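Local coordinates for uncharacterized protein (Exiguobacterium sibiricum, PDB 3B77) that is of unknown function but folds as a bacterial pleckstrin-homology domain joined to a helical region that probably takes part in oligomerisation, at residues Y71-V76 with F92-K97; Y41-L46 with Y66-Y71; L118-E123 with G184-K189. All coordinates share one frame; numbering follows the deposited sequence.

Contact 1: Y71-V76 with F92-K97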
# COMPACT_ATOMS: atom_id res chain seq x y z
N TYR A 71 5.49 20.74 40.35
CA TYR A 71 5.35 19.62 41.28
C TYR A 71 3.91 19.57 41.76
O TYR A 71 3.55 20.25 42.70
CB TYR A 71 6.29 19.79 42.46
CG TYR A 71 7.73 19.83 42.08
CD1 TYR A 71 8.45 18.68 41.92
CD2 TYR A 71 8.36 21.03 41.87
CE1 TYR A 71 9.76 18.70 41.56
CE2 TYR A 71 9.68 21.07 41.51
CZ TYR A 71 10.37 19.90 41.34
OH TYR A 71 11.71 19.92 40.97
N PRO A 72 3.07 18.79 41.09
CA PRO A 72 1.68 18.64 41.51
C PRO A 72 1.42 17.95 42.87
O PRO A 72 2.14 17.01 43.26
CB PRO A 72 1.07 17.78 40.40
CG PRO A 72 2.02 17.92 39.25
CD PRO A 72 3.35 18.03 39.86
N ILE A 73 0.37 18.43 43.53
CA ILE A 73 -0.09 17.92 44.82
C ILE A 73 -1.11 16.84 44.58
O ILE A 73 -1.98 17.01 43.75
CB ILE A 73 -0.68 19.04 45.71
CG1 ILE A 73 0.43 20.06 46.03
CG2 ILE A 73 -1.25 18.48 46.98
CD1 ILE A 73 -0.04 21.24 46.77
N ARG A 74 -0.93 15.72 45.26
CA ARG A 74 -1.77 14.55 45.09
C ARG A 74 -1.86 13.79 46.40
O ARG A 74 -0.99 13.91 47.26
CB ARG A 74 -1.17 13.62 44.05
CG ARG A 74 -1.03 14.17 42.67
CD ARG A 74 -0.39 13.12 41.75
NE ARG A 74 -0.19 13.64 40.39
CZ ARG A 74 0.94 14.17 39.89
NH1 ARG A 74 2.06 14.28 40.63
NH2 ARG A 74 0.94 14.62 38.64
N HIS A 75 -2.91 12.99 46.52
CA HIS A 75 -3.11 12.10 47.65
C HIS A 75 -3.07 12.81 48.98
O HIS A 75 -2.38 12.37 49.91
CB HIS A 75 -2.09 10.96 47.60
CG HIS A 75 -2.09 10.25 46.29
ND1 HIS A 75 -3.14 9.47 45.87
CD2 HIS A 75 -1.17 10.20 45.30
CE1 HIS A 75 -2.88 8.97 44.68
NE2 HIS A 75 -1.68 9.40 44.31
N VAL A 76 -3.84 13.89 49.07
CA VAL A 76 -3.94 14.67 50.29
C VAL A 76 -4.75 13.89 51.33
O VAL A 76 -5.91 13.55 51.10
CB VAL A 76 -4.57 16.04 50.03
CG1 VAL A 76 -4.71 16.83 51.33
CG2 VAL A 76 -3.72 16.80 49.01
N PHE A 92 0.59 14.28 52.06
CA PHE A 92 0.42 14.55 50.63
C PHE A 92 1.69 14.18 49.89
O PHE A 92 2.70 13.83 50.50
CB PHE A 92 0.07 16.02 50.36
CG PHE A 92 1.06 16.99 50.90
CD1 PHE A 92 0.95 17.46 52.20
CD2 PHE A 92 2.12 17.43 50.11
CE1 PHE A 92 1.87 18.34 52.69
CE2 PHE A 92 3.03 18.32 50.58
CZ PHE A 92 2.93 18.78 51.87
N GLU A 93 1.58 14.22 48.58
CA GLU A 93 2.69 13.97 47.70
C GLU A 93 2.80 15.17 46.78
O GLU A 93 1.81 15.60 46.19
CB GLU A 93 2.46 12.69 46.89
CG GLU A 93 2.37 11.43 47.78
CD GLU A 93 2.21 10.13 47.01
OE1 GLU A 93 2.32 10.15 45.75
OE2 GLU A 93 1.99 9.10 47.69
N ILE A 94 4.01 15.70 46.69
CA ILE A 94 4.28 16.89 45.87
C ILE A 94 5.37 16.49 44.88
O ILE A 94 6.47 16.07 45.27
CB ILE A 94 4.62 18.10 46.75
CG1 ILE A 94 4.83 19.32 45.89
CG2 ILE A 94 5.82 17.82 47.66
CD1 ILE A 94 4.78 20.59 46.68
N GLY A 95 5.06 16.60 43.59
CA GLY A 95 5.85 15.90 42.58
C GLY A 95 5.51 14.47 42.95
O GLY A 95 4.33 14.14 43.08
N GLY A 96 6.51 13.63 43.20
CA GLY A 96 6.25 12.27 43.68
C GLY A 96 6.69 12.06 45.10
O GLY A 96 6.58 10.95 45.63
N LYS A 97 7.20 13.12 45.73
CA LYS A 97 7.75 13.04 47.08
C LYS A 97 6.66 13.01 48.17
O LYS A 97 5.74 13.83 48.16
CB LYS A 97 8.73 14.21 47.33
CG LYS A 97 9.64 14.05 48.57
CD LYS A 97 10.66 15.19 48.65
CE LYS A 97 11.50 15.17 49.91
NZ LYS A 97 12.35 16.40 49.94
O HOH W 1 2.25 13.13 43.83
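Y71 lays its CB against CG1 of I94, 3.8 Å away, and brings CD1 of its ring within 3.9 Å of G95 CA, which lies at the ring edge close to its plane. G95, with phi positive at 66°, is the second residue of the type II' beta turn from I94 to K97, which leads on to strand 97-104. Strands 73-76 and 92-94 run antiparallel. R74 and E93 form a hydrogen-bonded pair, R74 N donating to E93 O and E93 N to R74 O, both at 2.9 Å. The next pair, I73 with I94, is non-hydrogen-bonded. A third bond, G95 N to P72 O at 3.0 Å, is bent (N-H...O 138°), its donor tilted from the carbonyl plane, and the same oxygen also meets the CA-H of I94. The R74 chain is extended from CG to NE, and G95 O lies at the guanidinium edge, 3.3 Å from NH1. H75 adopts a left-handed backbone conformation and directs its ring to E93, with CD2 3.5 Å from OE1 and the ring and carboxylate planes 55° apart. I73 and I94 share the other face, where CG1 of I73 loosely meets CD1 of I94; beside them CG2 of V76 touches CB of F92 at 4.1 Å. I73 packs on L118 of helix 108-146 and I94 on L48 of strand 47-52, so helix and strand both lie against this face.

Contact 2: Y41-L46 with Y66-Y71; sequences YCFTNL and YPYAHY
Y68 grips the chain at T44-L46 through two hydrogen bonds, one from each end of the residue. Its hydroxyl donates to T44 O over a short 2.5 Å, lying in the carbonyl plane, and its backbone N donates to L46 O at 3.0 Å with an N-H...O angle of 159°. L46 O has further company: the CA-H of P67 approaches it at 3.3 Å from CA, and a water donates to it at 2.7 Å while accepting from A69 N, linking that amide to the same carbonyl.

The van der Waals part is made by the Y68 ring. CG sits anti to the carbonyl carbon (chi1 -53°), which places it beside the same backbone N that bonds L46 O. That oxygen stands over one face of the ring, nearest to CD2 at 3.4 Å, whereas N45 O comes in at the edge, in plane, 3.4 Å from CE2. At the far end the hydroxyl also reaches the edge of the F43 ring.

Bonds within each segment shape the two turns. T44 OG1 accepts from L46 N in an ST turn, while P67 O receives both H70 N and Y71 N. Outside the segments, E28 and the amide of A47 also hold T44 OG1.

The contact joins the turn after strand 39-44 to the end of strand 62-67, two strands separated in the sheet by strand 47-52. Y187 of helix 184-191 hydrogen-bonds to the Y68 hydroxyl, and H70 meets Y126 of the second subunit edge-to-face.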
# COMPACT_ATOMS: atom_id res chain seq x y z
N TYR A 41 8.14 23.99 57.28
CA TYR A 41 7.32 23.75 56.10
C TYR A 41 6.55 25.02 55.76
O TYR A 41 5.61 25.39 56.44
CB TYR A 41 6.34 22.61 56.37
CG TYR A 41 6.99 21.33 56.77
CD1 TYR A 41 7.42 20.42 55.83
CD2 TYR A 41 7.16 21.01 58.11
CE1 TYR A 41 8.00 19.24 56.20
CE2 TYR A 41 7.75 19.82 58.50
CZ TYR A 41 8.16 18.94 57.54
OH TYR A 41 8.75 17.76 57.90
N CYS A 42 6.93 25.67 54.67
CA CYS A 42 6.38 26.97 54.32
C CYS A 42 5.55 26.85 53.06
O CYS A 42 6.08 26.51 52.03
CB CYS A 42 7.56 27.91 54.08
SG CYS A 42 7.19 29.59 53.73
N PHE A 43 4.25 27.09 53.19
CA PHE A 43 3.32 27.00 52.06
C PHE A 43 3.00 28.40 51.56
O PHE A 43 2.36 29.17 52.25
CB PHE A 43 2.03 26.31 52.48
CG PHE A 43 2.21 24.88 52.90
CD1 PHE A 43 2.57 24.57 54.21
CD2 PHE A 43 2.01 23.85 52.01
CE1 PHE A 43 2.72 23.24 54.61
CE2 PHE A 43 2.14 22.55 52.38
CZ PHE A 43 2.51 22.23 53.69
N THR A 44 3.44 28.69 50.34
CA THR A 44 3.22 30.00 49.71
C THR A 44 2.24 29.83 48.55
O THR A 44 1.80 28.70 48.25
CB THR A 44 4.53 30.62 49.14
OG1 THR A 44 4.82 30.05 47.86
CG2 THR A 44 5.72 30.42 50.08
N ASN A 45 1.90 30.96 47.92
CA ASN A 45 1.04 30.96 46.75
C ASN A 45 1.66 30.26 45.55
O ASN A 45 0.95 29.76 44.70
CB ASN A 45 0.61 32.37 46.35
CG ASN A 45 1.78 33.29 46.14
OD1 ASN A 45 2.75 33.24 46.88
ND2 ASN A 45 1.69 34.13 45.14
N LEU A 46 2.99 30.20 45.51
CA LEU A 46 3.69 29.61 44.39
C LEU A 46 4.29 28.24 44.65
O LEU A 46 4.47 27.47 43.69
CB LEU A 46 4.81 30.53 43.94
CG LEU A 46 4.47 31.98 43.64
CD1 LEU A 46 5.77 32.78 43.50
CD2 LEU A 46 3.52 32.19 42.41
N TYR A 66 9.45 23.51 45.83
CA TYR A 66 8.61 22.76 44.92
C TYR A 66 7.50 23.67 44.46
O TYR A 66 6.47 23.75 45.10
CB TYR A 66 8.05 21.51 45.59
CG TYR A 66 9.10 20.55 46.13
CD1 TYR A 66 9.93 19.86 45.27
CD2 TYR A 66 9.24 20.34 47.49
CE1 TYR A 66 10.91 18.97 45.75
CE2 TYR A 66 10.20 19.46 47.99
CZ TYR A 66 11.05 18.77 47.11
OH TYR A 66 12.01 17.89 47.59
N PRO A 67 7.72 24.39 43.35
CA PRO A 67 6.64 25.20 42.78
C PRO A 67 5.51 24.30 42.34
O PRO A 67 5.76 23.27 41.71
CB PRO A 67 7.30 25.87 41.56
CG PRO A 67 8.77 25.83 41.86
CD PRO A 67 8.95 24.52 42.55
N TYR A 68 4.28 24.66 42.69
CA TYR A 68 3.12 23.79 42.41
C TYR A 68 3.04 23.45 40.92
O TYR A 68 2.73 22.29 40.56
CB TYR A 68 1.81 24.46 42.86
CG TYR A 68 1.83 24.91 44.31
CD1 TYR A 68 2.24 24.04 45.32
CD2 TYR A 68 1.44 26.18 44.66
CE1 TYR A 68 2.26 24.46 46.66
CE2 TYR A 68 1.44 26.60 45.96
CZ TYR A 68 1.86 25.74 46.97
OH TYR A 68 1.88 26.19 48.27
N ALA A 69 3.32 24.48 40.10
CA ALA A 69 3.30 24.37 38.62
C ALA A 69 4.15 23.24 38.07
O ALA A 69 3.81 22.71 37.05
CB ALA A 69 3.71 25.68 37.98
N HIS A 70 5.25 22.89 38.72
CA HIS A 70 6.12 21.81 38.25
C HIS A 70 6.05 20.59 39.14
O HIS A 70 6.54 19.52 38.76
CB HIS A 70 7.57 22.29 38.19
CG HIS A 70 7.75 23.51 37.34
ND1 HIS A 70 7.42 23.54 36.00
CD2 HIS A 70 8.20 24.75 37.65
CE1 HIS A 70 7.64 24.75 35.52
NE2 HIS A 70 8.12 25.51 36.50
N TYR A 71 5.49 20.74 40.35
CA TYR A 71 5.35 19.62 41.28
C TYR A 71 3.91 19.57 41.76
O TYR A 71 3.55 20.25 42.70
CB TYR A 71 6.29 19.79 42.46
CG TYR A 71 7.73 19.83 42.08
CD1 TYR A 71 8.45 18.68 41.92
CD2 TYR A 71 8.36 21.03 41.87
CE1 TYR A 71 9.76 18.70 41.56
CE2 TYR A 71 9.68 21.07 41.51
CZ TYR A 71 10.37 19.90 41.34
OH TYR A 71 11.71 19.92 40.97
O HOH W 2 3.88 27.42 41.06

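Contact 3: L118-E123 with G184-K189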
# COMPACT_ATOMS: atom_id res chain seq x y z
N LEU A 118 -5.03 22.23 50.36
CA LEU A 118 -4.25 21.28 49.55
C LEU A 118 -5.14 20.37 48.69
O LEU A 118 -4.85 20.11 47.51
CB LEU A 118 -3.35 20.45 50.47
CG LEU A 118 -2.21 21.24 51.13
CD1 LEU A 118 -1.34 20.31 52.00
CD2 LEU A 118 -1.38 21.95 50.04
N LEU A 119 -6.24 19.92 49.28
CA LEU A 119 -7.24 19.08 48.61
C LEU A 119 -7.81 19.82 47.38
O LEU A 119 -7.97 19.27 46.30
CB LEU A 119 -8.33 18.77 49.64
CG LEU A 119 -9.11 17.47 49.81
CD1 LEU A 119 -8.23 16.22 49.87
CD2 LEU A 119 -9.90 17.62 51.14
N ALA A 120 -8.09 21.11 47.55
CA ALA A 120 -8.62 21.95 46.50
C ALA A 120 -7.57 22.18 45.41
O ALA A 120 -7.88 22.16 44.22
CB ALA A 120 -9.07 23.27 47.10
N ILE A 121 -6.32 22.39 45.82
CA ILE A 121 -5.21 22.57 44.85
C ILE A 121 -5.03 21.29 44.03
O ILE A 121 -4.99 21.35 42.81
CB ILE A 121 -3.87 22.93 45.57
CG1 ILE A 121 -3.98 24.30 46.27
CG2 ILE A 121 -2.69 22.97 44.57
CD1 ILE A 121 -2.77 24.62 47.14
N ALA A 122 -4.92 20.14 44.69
CA ALA A 122 -4.77 18.86 43.99
C ALA A 122 -5.86 18.70 42.93
O ALA A 122 -5.60 18.25 41.82
CB ALA A 122 -4.83 17.69 44.97
N GLU A 123 -7.09 19.05 43.28
CA GLU A 123 -8.18 18.87 42.34
C GLU A 123 -8.05 19.78 41.12
O GLU A 123 -8.24 19.35 39.99
CB GLU A 123 -9.55 19.04 43.02
CG GLU A 123 -10.69 18.97 41.99
CD GLU A 123 -12.06 18.64 42.57
OE1 GLU A 123 -12.15 18.25 43.77
OE2 GLU A 123 -13.05 18.76 41.80
N GLY A 184 -2.76 31.19 45.42
CA GLY A 184 -2.99 32.00 46.60
C GLY A 184 -4.46 32.02 47.01
O GLY A 184 -4.79 31.86 48.18
N SER A 185 -5.34 32.17 46.03
CA SER A 185 -6.77 32.28 46.28
C SER A 185 -7.30 31.03 46.94
O SER A 185 -8.29 31.09 47.67
CB SER A 185 -7.53 32.57 44.99
OG SER A 185 -7.21 31.64 43.98
N PHE A 186 -6.64 29.91 46.72
CA PHE A 186 -7.04 28.68 47.37
C PHE A 186 -6.72 28.67 48.88
O PHE A 186 -7.50 28.16 49.66
CB PHE A 186 -6.41 27.47 46.68
CG PHE A 186 -6.96 27.23 45.32
CD1 PHE A 186 -6.57 28.00 44.26
CD2 PHE A 186 -7.88 26.24 45.11
CE1 PHE A 186 -7.09 27.77 43.01
CE2 PHE A 186 -8.39 26.02 43.86
CZ PHE A 186 -8.00 26.78 42.82
N TYR A 187 -5.58 29.22 49.27
CA TYR A 187 -5.26 29.36 50.69
C TYR A 187 -6.10 30.49 51.28
O TYR A 187 -6.57 30.40 52.40
CB TYR A 187 -3.79 29.67 50.89
CG TYR A 187 -2.87 28.54 50.56
CD1 TYR A 187 -2.80 27.43 51.39
CD2 TYR A 187 -2.05 28.57 49.45
CE1 TYR A 187 -1.97 26.37 51.12
CE2 TYR A 187 -1.19 27.51 49.18
CZ TYR A 187 -1.16 26.40 50.01
OH TYR A 187 -0.34 25.30 49.76
N GLU A 188 -6.28 31.55 50.52
CA GLU A 188 -7.09 32.69 50.95
C GLU A 188 -8.50 32.24 51.30
O GLU A 188 -9.05 32.69 52.28
CB GLU A 188 -7.14 33.73 49.82
CG GLU A 188 -7.07 35.19 50.28
CD GLU A 188 -6.30 36.08 49.27
OE1 GLU A 188 -6.18 35.73 48.06
OE2 GLU A 188 -5.77 37.12 49.72
N LYS A 189 -9.06 31.34 50.50
CA LYS A 189 -10.43 30.87 50.68
C LYS A 189 -10.65 30.04 51.94
O LYS A 189 -11.69 30.17 52.59
CB LYS A 189 -10.82 30.04 49.46
CG LYS A 189 -12.27 29.54 49.39
CD LYS A 189 -12.38 28.62 48.20
CE LYS A 189 -13.77 28.32 47.78
NZ LYS A 189 -14.22 29.22 46.68
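I121 wedges its side chain between F186 and Y187, and this is the tight part of the helix pair. Its CD1 lies 3.7 Å from CZ of Y187, the two side chains crossing at about a right angle, while its CG1 packs on CB of F186 at 4.0 Å. L118 adds CD2 beside the tyrosine hydroxyl, 3.5 Å from OH. That polar tip, set among apolar groups, is satisfied by a hydrogen bond to the Y68 hydroxyl. No hydrogen bond joins the two helical segments themselves.

A120 and F186 are partly exposed but still close: A120 meets the ring with CB, 3.8 Å from CD2 and in plane at the edge, and with its carbonyl. Beyond them lies the loose side. S185 and E188 face solvent, and K189 reaches a long, weak ion pair with D26 of the third subunit.

The axes of segments 118-123 and 184-189 approach to 9.5 Å at 148°, an antiparallel pair. Helix 108-146 begins as the C-terminal helix that caps one end of the sheets in a pleckstrin-homology fold, with L118 also resting on I90, and the short terminal helix, from the YvbH-like oligomerisation region, folds back against it.

Overall arrangement
Along the chain contact 2 closes first, contact 1 follows, and contact 3 comes last; contacts 1 and 2 share Y71, where the chain passes from the five-stranded sheet to the three-stranded one. The centre of contact 2 lies about 11 Å from the centres of contacts 1 and 3, which are about 14 Å from each other. All three meet around one core: F92 packs on F43 and L118, I73 on Y68, and F43 on Y187. Contact 2 thus ties the end of strand 62-67 to the turn after strand 39-44, contact 1 belongs to the other sheet, and contact 3 sets the terminal helix on the capping helix, tying the C-terminal region back onto the pleckstrin-homology domain.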